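PDB 1DVP: hepatocyte growth factor-regulated tyrosine kinase substrate from Drosophila melanogaster, which works at the endosome membrane, driving its invagination and the formation of multivesicular bodies, and dampens tyrosine kinase receptor signalling by promoting degradation of active receptors. Local coordinates for the interface of chains A and B. Coordinates in Å, arbitrary orientation; residue numbers count along the deposited sequence, not the author numbering. Chains: chain A/B, Hepatocyte growth factor-regulated tyrosine kinase substrate.

The interface of chains A and B. Residues chain A 27-28, 30-31, 35; chain B 172-174.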
loop_
_atom_site.group_PDB
_atom_site.type_symbol
_atom_site.label_atom_id
_atom_site.label_comp_id
_atom_site.label_asym_id
_atom_site.label_seq_id
_atom_site.Cartn_x
_atom_site.Cartn_y
_atom_site.Cartn_z
ATOM N N LEU A 27 -4.816 21.660 3.792
ATOM C CA LEU A 27 -4.511 20.597 4.720
ATOM C C LEU A 27 -3.775 21.213 5.944
ATOM O O LEU A 27 -3.973 20.775 7.085
ATOM C CB LEU A 27 -3.686 19.497 4.003
ATOM C CG LEU A 27 -4.522 18.789 2.890
ATOM C CD1 LEU A 27 -3.718 17.693 2.214
ATOM C CD2 LEU A 27 -5.846 18.227 3.502
ATOM N N LEU A 28 -2.930 22.221 5.698
ATOM C CA LEU A 28 -2.235 22.930 6.801
ATOM C C LEU A 28 -3.294 23.629 7.707
ATOM O O LEU A 28 -3.181 23.606 8.945
ATOM C CB LEU A 28 -1.258 23.977 6.228
ATOM C CG LEU A 28 0.151 23.532 5.827
ATOM C CD1 LEU A 28 0.927 24.705 5.191
ATOM C CD2 LEU A 28 0.939 23.049 7.141
ATOM N N CYS A 30 -6.445 22.713 8.184
ATOM C CA CYS A 30 -7.100 21.674 8.988
ATOM C C CYS A 30 -6.243 21.252 10.178
ATOM O O CYS A 30 -6.745 21.148 11.281
ATOM C CB CYS A 30 -7.427 20.469 8.111
ATOM S SG CYS A 30 -8.630 20.909 6.855
ATOM N N ASP A 31 -4.956 20.993 9.961
ATOM C CA ASP A 31 -4.057 20.639 11.069
ATOM C C ASP A 31 -3.974 21.764 12.130
ATOM O O ASP A 31 -4.019 21.499 13.346
ATOM C CB ASP A 31 -2.647 20.338 10.530
ATOM C CG ASP A 31 -2.551 18.941 9.886
ATOM O OD1 ASP A 31 -3.389 18.071 10.235
ATOM O OD2 ASP A 31 -1.642 18.732 9.064
ATOM N N GLN A 35 -4.849 21.004 15.865
ATOM C CA GLN A 35 -3.816 21.112 16.895
ATOM C C GLN A 35 -3.957 22.319 17.851
ATOM O O GLN A 35 -3.108 22.550 18.691
ATOM C CB GLN A 35 -2.427 21.090 16.240
ATOM C CG GLN A 35 -2.062 19.699 15.691
ATOM C CD GLN A 35 -0.710 19.641 14.962
ATOM O OE1 GLN A 35 -0.452 20.427 14.030
ATOM N NE2 GLN A 35 0.160 18.683 15.376
ATOM N N THR B 172 -0.948 13.348 10.815
ATOM C CA THR B 172 -1.782 14.539 10.648
ATOM C C THR B 172 -2.129 14.574 9.170
ATOM O O THR B 172 -1.793 13.661 8.449
ATOM C CB THR B 172 -1.021 15.842 11.016
ATOM O OG1 THR B 172 0.144 15.997 10.173
ATOM C CG2 THR B 172 -0.563 15.759 12.506
ATOM N N PHE B 173 -2.795 15.617 8.707
ATOM C CA PHE B 173 -3.086 15.700 7.280
ATOM C C PHE B 173 -1.821 16.061 6.521
ATOM O O PHE B 173 -1.678 15.766 5.342
ATOM C CB PHE B 173 -4.185 16.711 7.007
ATOM C CG PHE B 173 -5.499 16.240 7.435
ATOM C CD1 PHE B 173 -6.069 16.696 8.634
ATOM C CD2 PHE B 173 -6.186 15.269 6.670
ATOM C CE1 PHE B 173 -7.322 16.184 9.079
ATOM C CE2 PHE B 173 -7.450 14.761 7.119
ATOM C CZ PHE B 173 -8.001 15.225 8.317
ATOM N N THR B 174 -0.884 16.675 7.206
ATOM C CA THR B 174 0.397 17.010 6.566
ATOM C C THR B 174 1.515 15.942 6.805
ATOM O O THR B 174 2.353 15.715 5.954
ATOM C CB THR B 174 0.858 18.396 7.072
ATOM O OG1 THR B 174 -0.121 19.354 6.671
ATOM C CG2 THR B 174 2.272 18.765 6.503
#
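The carboxylate of A:Asp31 is held between B:Thr172 and B:Phe173. CB of B:Thr172 lies over one face, 3.6 Å from CG of A:Asp31. CB of B:Phe173 lies against the opposite face, 3.8 Å from OD2 of A:Asp31. The oxygen edge points into the backbone of the B loop. The N-H of B:Phe173 meets the syn lone pair of A:Asp31 OD1 at 3.0 Å, and the bond is nearly straight (164° at H). The N-H of B:Thr174 meets the syn lone pair of A:Asp31 OD2 at 2.9 Å, but is more bent (131°). OD2 also accepts from the hydroxyl OG1 of B:Thr174 at 2.9 Å, nearly along the C-O axis. OG1 of B:Thr174 sits beside its own backbone N (chi1 -62°), which lets hydroxyl and amide grip the same oxygen. These bonds fix the turn of the carboxylate, and two backbone amides facing an acid would probably favour its charged form.

The phenyl ring of B:Phe173 presents an edge to the acid, with CD1 3.4 Å from A:Asp31 OD1. One face of the ring has CB of A:Cys30 above its rim, 4.0 Å from CD1 of B:Phe173. The side chain of A:Leu27 crosses that of B:Phe173 at about a right angle and packs by CB and CD2 against the phenylalanine CB. A:Leu28 reaches the threonine hydroxyl of B:Thr174 with CD2, and A:Gln35 brushes the methyl of B:Thr172.

An alanine in place of A:Asp31 would probably leave the amides of B:Phe173 and B:Thr174 and the B:Thr174 hydroxyl without their shared acceptor, freeing the loop tip to shift.

The contact joins helix 23-34 of the VHS domain of one chain to a loop of the FYVE zinc finger of the other. Its two-fold twin repeats it. The protein forms homodimers in vitro, and this patch is likely to help hold such a dimer together.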